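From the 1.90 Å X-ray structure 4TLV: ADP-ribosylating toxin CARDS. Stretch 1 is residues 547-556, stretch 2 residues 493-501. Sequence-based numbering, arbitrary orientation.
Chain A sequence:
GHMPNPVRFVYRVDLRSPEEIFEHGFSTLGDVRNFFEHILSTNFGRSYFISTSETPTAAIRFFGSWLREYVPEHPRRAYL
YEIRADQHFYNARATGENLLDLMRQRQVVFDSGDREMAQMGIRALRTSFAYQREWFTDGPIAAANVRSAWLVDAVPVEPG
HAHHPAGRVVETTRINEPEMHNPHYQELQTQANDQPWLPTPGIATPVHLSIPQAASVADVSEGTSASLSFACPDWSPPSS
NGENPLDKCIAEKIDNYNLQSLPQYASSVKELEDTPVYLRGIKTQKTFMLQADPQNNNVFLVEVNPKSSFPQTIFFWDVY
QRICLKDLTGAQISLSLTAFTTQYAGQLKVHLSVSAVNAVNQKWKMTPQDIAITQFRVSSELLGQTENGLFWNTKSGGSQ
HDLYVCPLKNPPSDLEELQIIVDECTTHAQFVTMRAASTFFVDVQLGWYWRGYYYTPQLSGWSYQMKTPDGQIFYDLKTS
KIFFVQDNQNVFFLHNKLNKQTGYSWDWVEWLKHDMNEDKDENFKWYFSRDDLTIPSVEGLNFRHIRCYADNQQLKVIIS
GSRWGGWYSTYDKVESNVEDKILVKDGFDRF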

ATOM      1  N   ARG A 547      12.933   8.188 -16.425  1.00 15.05           N
ATOM      2  CA  ARG A 547      13.663   9.436 -16.632  1.00 16.48           C
ATOM      3  C   ARG A 547      14.061  10.068 -15.304  1.00 20.02           C
ATOM      4  O   ARG A 547      13.395   9.879 -14.287  1.00 17.06           O
ATOM      5  CB  ARG A 547      12.816  10.430 -17.423  1.00 14.98           C
ATOM      6  CG  ARG A 547      12.582  10.012 -18.874  1.00 18.35           C
ATOM      7  CD  ARG A 547      11.810  11.066 -19.662  1.00 18.08           C
ATOM      8  NE  ARG A 547      11.721  10.682 -21.074  1.00 19.49           N
ATOM      9  CZ  ARG A 547      10.795   9.875 -21.575  1.00 23.61           C
ATOM     10  NH1 ARG A 547       9.859   9.352 -20.786  1.00 20.25           N
ATOM     11  NH2 ARG A 547      10.800   9.588 -22.870  1.00 26.03           N
ATOM     12  N   CYS A 548      15.136  10.845 -15.330  1.00 17.90           N
ATOM     13  CA  CYS A 548      15.638  11.517 -14.144  1.00 15.18           C
ATOM     14  C   CYS A 548      14.981  12.896 -14.006  1.00 16.78           C
ATOM     15  O   CYS A 548      14.801  13.606 -14.999  1.00 17.07           O
ATOM     16  CB  CYS A 548      17.168  11.630 -14.252  1.00 15.47           C
ATOM     17  SG  CYS A 548      17.958  12.559 -12.948  1.00 17.44           S
ATOM     18  N   TYR A 549      14.604  13.278 -12.789  1.00 13.56           N
ATOM     19  CA  TYR A 549      14.019  14.603 -12.561  1.00 16.77           C
ATOM     20  C   TYR A 549      14.912  15.746 -13.049  1.00 16.94           C
ATOM     21  O   TYR A 549      14.412  16.782 -13.483  1.00 15.89           O
ATOM     22  CB  TYR A 549      13.808  14.872 -11.072  1.00 14.77           C
ATOM     23  CG  TYR A 549      12.543  14.333 -10.403  1.00 15.79           C
ATOM     24  CD1 TYR A 549      12.182  12.996 -10.496  1.00 13.92           C
ATOM     25  CD2 TYR A 549      11.776  15.166  -9.601  1.00 15.51           C
ATOM     26  CE1 TYR A 549      11.038  12.507  -9.824  1.00 13.46           C
ATOM     27  CE2 TYR A 549      10.645  14.697  -8.936  1.00 20.09           C
ATOM     28  CZ  TYR A 549      10.284  13.362  -9.060  1.00 16.82           C
ATOM     29  OH  TYR A 549       9.181  12.902  -8.368  1.00 15.25           O
ATOM     30  N   ALA A 550      16.223  15.590 -12.895  1.00 15.53           N
ATOM     31  CA  ALA A 550      17.145  16.717 -13.098  1.00 18.61           C
ATOM     32  C   ALA A 550      16.932  17.431 -14.436  1.00 19.05           C
ATOM     33  O   ALA A 550      16.735  18.643 -14.470  1.00 18.67           O
ATOM     34  CB  ALA A 550      18.602  16.268 -12.951  1.00 17.37           C
ATOM     35  N   ASP A 551      16.971  16.679 -15.526  1.00 18.83           N
ATOM     36  CA  ASP A 551      16.848  17.270 -16.856  1.00 21.79           C
ATOM     37  C   ASP A 551      16.250  16.256 -17.823  1.00 26.43           C
ATOM     38  O   ASP A 551      16.539  16.280 -19.022  1.00 23.34           O
ATOM     39  CB  ASP A 551      18.223  17.755 -17.362  1.00 21.15           C
ATOM     40  CG  ASP A 551      18.112  18.746 -18.526  1.00 29.26           C
ATOM     41  OD1 ASP A 551      17.044  19.379 -18.693  1.00 24.72           O
ATOM     42  OD2 ASP A 551      19.103  18.893 -19.274  1.00 34.62           O
ATOM     43  N   ASN A 552      15.420  15.356 -17.294  1.00 18.76           N
ATOM     44  CA  ASN A 552      14.760  14.327 -18.104  1.00 20.29           C
ATOM     45  C   ASN A 552      15.686  13.390 -18.857  1.00 18.17           C
ATOM     46  O   ASN A 552      15.322  12.855 -19.904  1.00 18.21           O
ATOM     47  CB  ASN A 552      13.729  14.946 -19.042  1.00 21.18           C
ATOM     48  CG  ASN A 552      12.575  15.513 -18.292  1.00 25.77           C
ATOM     49  OD1 ASN A 552      12.184  14.958 -17.264  1.00 21.18           O
ATOM     50  ND2 ASN A 552      12.029  16.633 -18.764  1.00 18.28           N
ATOM     51  N   GLN A 553      16.872  13.172 -18.304  1.00 18.43           N
ATOM     52  CA  GLN A 553      17.784  12.172 -18.845  1.00 16.98           C
ATOM     53  C   GLN A 553      17.122  10.821 -18.756  1.00 22.42           C
ATOM     54  O   GLN A 553      16.537  10.487 -17.713  1.00 16.97           O
ATOM     55  CB  GLN A 553      19.088  12.143 -18.040  1.00 19.70           C
ATOM     56  CG  GLN A 553      19.831  13.476 -17.992  1.00 21.49           C
ATOM     57  CD  GLN A 553      19.443  14.366 -16.811  1.00 23.62           C
ATOM     58  OE1 GLN A 553      18.348  14.264 -16.243  1.00 19.22           O
ATOM     59  NE2 GLN A 553      20.355  15.249 -16.438  1.00 21.97           N
ATOM     60  N   GLN A 554      17.223  10.040 -19.834  1.00 17.38           N
ATOM     61  CA  GLN A 554      16.495   8.784 -19.942  1.00 17.94           C
ATOM     62  C   GLN A 554      17.348   7.542 -19.703  1.00 19.48           C
ATOM     63  O   GLN A 554      18.407   7.349 -20.317  1.00 18.13           O
ATOM     64  CB  GLN A 554      15.780   8.660 -21.297  1.00 18.76           C
ATOM     65  CG  GLN A 554      14.847   7.454 -21.346  1.00 18.49           C
ATOM     66  CD  GLN A 554      14.062   7.350 -22.649  1.00 25.14           C
ATOM     67  OE1 GLN A 554      14.127   8.240 -23.503  1.00 25.08           O
ATOM     68  NE2 GLN A 554      13.307   6.261 -22.800  1.00 20.14           N
ATOM     69  N   LEU A 555      16.866   6.691 -18.806  1.00 14.19           N
ATOM     70  CA  LEU A 555      17.536   5.429 -18.497  1.00 15.22           C
ATOM     71  C   LEU A 555      17.382   4.451 -19.652  1.00 16.91           C
ATOM     72  O   LEU A 555      16.268   4.196 -20.113  1.00 20.13           O
ATOM     73  CB  LEU A 555      16.936   4.813 -17.223  1.00 15.75           C
ATOM     74  CG  LEU A 555      17.713   3.662 -16.594  1.00 22.04           C
ATOM     75  CD1 LEU A 555      19.084   4.181 -16.104  1.00 15.43           C
ATOM     76  CD2 LEU A 555      16.936   3.036 -15.450  1.00 18.40           C
ATOM     77  N   LYS A 556      18.501   3.892 -20.115  1.00 17.70           N
ATOM     78  CA  LYS A 556      18.475   2.841 -21.122  1.00 20.03           C
ATOM     79  C   LYS A 556      19.571   1.807 -20.877  1.00 20.48           C
ATOM     80  O   LYS A 556      20.428   1.997 -20.011  1.00 22.50           O
ATOM     81  CB  LYS A 556      18.635   3.428 -22.531  1.00 21.27           C
ATOM     82  CG  LYS A 556      17.587   4.454 -22.907  1.00 23.50           C
ATOM     83  CD  LYS A 556      17.628   4.737 -24.411  1.00 24.31           C
ATOM     84  CE  LYS A 556      16.913   6.032 -24.754  1.00 25.68           C
ATOM     85  NZ  LYS A 556      17.063   6.354 -26.205  1.00 29.82           N
TER
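Stretch 2 (493-501) FLHNKLNKQ

Stretch 1 is a hairpin-like segment: Arg 547 and Cys 548 close one strand, Tyr 549 to Gln 553 form a turn, and Gln 554 to Lys 556 begin the next strand. The turn is closed by a backbone hydrogen bond from Cys 548 N to Gln 553 O (2.8 Å) and a weak one from Asn 552 N to Cys 548 O (3.0 Å). Stretch 2 enters in the strand conformation at Phe 493 and continues as loop to Gln 501. It passes Leu 555 with Leu 494, then Cys 548 and Gln 553 with Asn 496, Gln 553 again with Leu 498, and finally Asp 551 with Lys 500. No hydrogen bond joins main chain to main chain across the two; the contact is made by side chains and by the carbonyl of Leu 498, and buries 331 Å² in total.

Along stretch 1, Cys 548 is the first residue to touch. Its CA-to-CB bond points toward stretch 2 and places SG 3.7 Å from Asn 496 CB, while the same sulfur accepts a hydrogen bond from Ala 550 N (3.5 Å). Asp 551 faces the far end of the loop, where the side chain of Lys 500, kinked at chi3 (m), reaches it: Asp 551 OD2 and Lys 500 NZ form a long salt bridge of 3.6 Å.

Gln 553 provides the central contact, with CA 7.1 Å from Leu 498 CA. Its NE2 donates a hydrogen bond to Leu 498 O (2.8 Å), and its OE1 accepts one from Asp 551 N (2.9 Å), so the amide ties the turn to the loop. Leu 498 O also receives Asn 496 ND2 (2.8 Å); the two amide nitrogens, Gln 553 NE2 and Asn 496 ND2, therefore lie 3.3 Å apart as donors converging on one carbonyl. In addition, Gln 553 CG packs on Leu 498 CD2 at 3.7 Å.

The CA-to-CB bond of Gln 554 points away. Leu 555 then brings its CD2 to 4.1 Å from Leu 494 CD2, an apolar contact with the strand of stretch 2.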

ATOM      1  N   PHE A 493      22.056   3.466  -4.373  1.00 13.82           N
ATOM      2  CA  PHE A 493      21.059   4.300  -5.057  1.00 16.10           C
ATOM      3  C   PHE A 493      21.455   4.655  -6.493  1.00 18.34           C
ATOM      4  O   PHE A 493      22.628   4.942  -6.782  1.00 16.44           O
ATOM      5  CB  PHE A 493      20.847   5.585  -4.264  1.00 13.35           C
ATOM      6  CG  PHE A 493      20.254   5.356  -2.895  1.00 16.84           C
ATOM      7  CD1 PHE A 493      21.053   4.951  -1.831  1.00 15.23           C
ATOM      8  CD2 PHE A 493      18.895   5.516  -2.687  1.00 14.28           C
ATOM      9  CE1 PHE A 493      20.497   4.731  -0.568  1.00 15.71           C
ATOM     10  CE2 PHE A 493      18.328   5.293  -1.437  1.00 12.68           C
ATOM     11  CZ  PHE A 493      19.132   4.905  -0.372  1.00 14.81           C
ATOM     12  N   LEU A 494      20.469   4.656  -7.378  1.00 14.45           N
ATOM     13  CA  LEU A 494      20.694   4.889  -8.803  1.00 13.02           C
ATOM     14  C   LEU A 494      20.973   6.361  -9.016  1.00 13.15           C
ATOM     15  O   LEU A 494      20.176   7.219  -8.623  1.00 13.91           O
ATOM     16  CB  LEU A 494      19.463   4.442  -9.612  1.00 15.27           C
ATOM     17  CG  LEU A 494      19.562   4.592 -11.141  1.00 15.34           C
ATOM     18  CD1 LEU A 494      20.712   3.739 -11.671  1.00 18.13           C
ATOM     19  CD2 LEU A 494      18.265   4.208 -11.803  1.00 13.67           C
ATOM     20  N   HIS A 495      22.126   6.666  -9.611  1.00 15.21           N
ATOM     21  CA  HIS A 495      22.577   8.045  -9.740  1.00 12.40           C
ATOM     22  C   HIS A 495      22.848   8.450 -11.195  1.00 16.92           C
ATOM     23  O   HIS A 495      23.588   7.772 -11.915  1.00 15.86           O
ATOM     24  CB  HIS A 495      23.846   8.265  -8.896  1.00 14.08           C
ATOM     25  CG  HIS A 495      24.357   9.671  -8.923  1.00 18.69           C
ATOM     26  ND1 HIS A 495      25.611   9.996  -9.391  1.00 19.73           N
ATOM     27  CD2 HIS A 495      23.784  10.839  -8.545  1.00 18.28           C
ATOM     28  CE1 HIS A 495      25.794  11.302  -9.296  1.00 22.55           C
ATOM     29  NE2 HIS A 495      24.700  11.838  -8.785  1.00 20.67           N
ATOM     30  N   ASN A 496      22.267   9.572 -11.613  1.00 16.76           N
ATOM     31  CA  ASN A 496      22.493  10.092 -12.959  1.00 20.88           C
ATOM     32  C   ASN A 496      23.779  10.910 -12.967  1.00 18.14           C
ATOM     33  O   ASN A 496      24.037  11.624 -12.020  1.00 16.21           O
ATOM     34  CB  ASN A 496      21.326  10.984 -13.379  1.00 16.46           C
ATOM     35  CG  ASN A 496      21.641  11.818 -14.618  1.00 20.26           C
ATOM     36  OD1 ASN A 496      21.678  11.167 -15.758  1.00 21.60           O
ATOM     37  ND2 ASN A 496      21.850  13.033 -14.541  1.00 18.60           N
ATOM     38  N   LYS A 497      24.582  10.802 -14.023  1.00 19.33           N
ATOM     39  CA  LYS A 497      25.814  11.611 -14.122  1.00 25.66           C
ATOM     40  C   LYS A 497      25.731  12.616 -15.271  1.00 27.93           C
ATOM     41  O   LYS A 497      26.437  13.629 -15.286  1.00 25.94           O
ATOM     42  CB  LYS A 497      27.034  10.713 -14.327  1.00 21.19           C
ATOM     43  CG  LYS A 497      27.306   9.769 -13.171  1.00 25.69           C
ATOM     44  CD  LYS A 497      28.316   8.692 -13.553  1.00 27.11           C
ATOM     45  CE  LYS A 497      29.683   9.284 -13.835  1.00 40.14           C
ATOM     46  NZ  LYS A 497      30.749   8.231 -13.779  1.00 37.08           N
ATOM     47  N   LEU A 498      24.864  12.318 -16.232  1.00 24.19           N
ATOM     48  CA  LEU A 498      24.704  13.138 -17.434  1.00 27.29           C
ATOM     49  C   LEU A 498      24.131  14.524 -17.166  1.00 28.15           C
ATOM     50  O   LEU A 498      23.139  14.678 -16.445  1.00 20.64           O
ATOM     51  CB  LEU A 498      23.807  12.418 -18.447  1.00 24.44           C
ATOM     52  CG  LEU A 498      23.470  13.164 -19.746  1.00 22.90           C
ATOM     53  CD1 LEU A 498      24.723  13.274 -20.626  1.00 24.83           C
ATOM     54  CD2 LEU A 498      22.353  12.458 -20.501  1.00 20.94           C
ATOM     55  N   ASN A 499      24.748  15.535 -17.774  1.00 23.14           N
ATOM     56  CA  ASN A 499      24.187  16.882 -17.776  1.00 25.42           C
ATOM     57  C   ASN A 499      24.569  17.640 -19.048  1.00 29.49           C
ATOM     58  O   ASN A 499      25.243  17.092 -19.921  1.00 28.06           O
ATOM     59  CB  ASN A 499      24.620  17.658 -16.532  1.00 29.42           C
ATOM     60  CG  ASN A 499      26.122  17.799 -16.432  1.00 35.52           C
ATOM     61  OD1 ASN A 499      26.786  18.146 -17.407  1.00 40.03           O
ATOM     62  ND2 ASN A 499      26.668  17.527 -15.249  1.00 35.28           N
ATOM     63  N   LYS A 500      24.134  18.892 -19.143  1.00 34.52           N
ATOM     64  CA  LYS A 500      24.326  19.685 -20.359  1.00 37.01           C
ATOM     65  C   LYS A 500      25.782  20.073 -20.612  1.00 40.80           C
ATOM     66  O   LYS A 500      26.102  20.651 -21.652  1.00 43.32           O
ATOM     67  CB  LYS A 500      23.427  20.927 -20.344  1.00 36.74           C
ATOM     68  CG  LYS A 500      22.037  20.670 -20.917  1.00 43.63           C
ATOM     69  CD  LYS A 500      21.045  21.769 -20.553  1.00 48.83           C
ATOM     70  CE  LYS A 500      20.794  21.812 -19.047  1.00 50.39           C
ATOM     71  NZ  LYS A 500      19.497  22.464 -18.702  1.00 52.67           N
ATOM     72  N   GLN A 501      26.659  19.748 -19.667  1.00 37.95           N
ATOM     73  CA  GLN A 501      28.084  20.039 -19.810  1.00 39.90           C
ATOM     74  C   GLN A 501      28.937  18.775 -19.923  1.00 39.83           C
ATOM     75  O   GLN A 501      30.158  18.838 -19.823  1.00 43.19           O
ATOM     76  CB  GLN A 501      28.585  20.893 -18.643  1.00 36.66           C
ATOM     77  CG  GLN A 501      27.954  22.277 -18.563  1.00 39.39           C
ATOM     78  CD  GLN A 501      26.583  22.263 -17.904  1.00 45.96           C
ATOM     79  OE1 GLN A 501      26.379  21.610 -16.877  1.00 42.75           O
ATOM     80  NE2 GLN A 501      25.639  22.999 -18.484  1.00 45.97           N
TER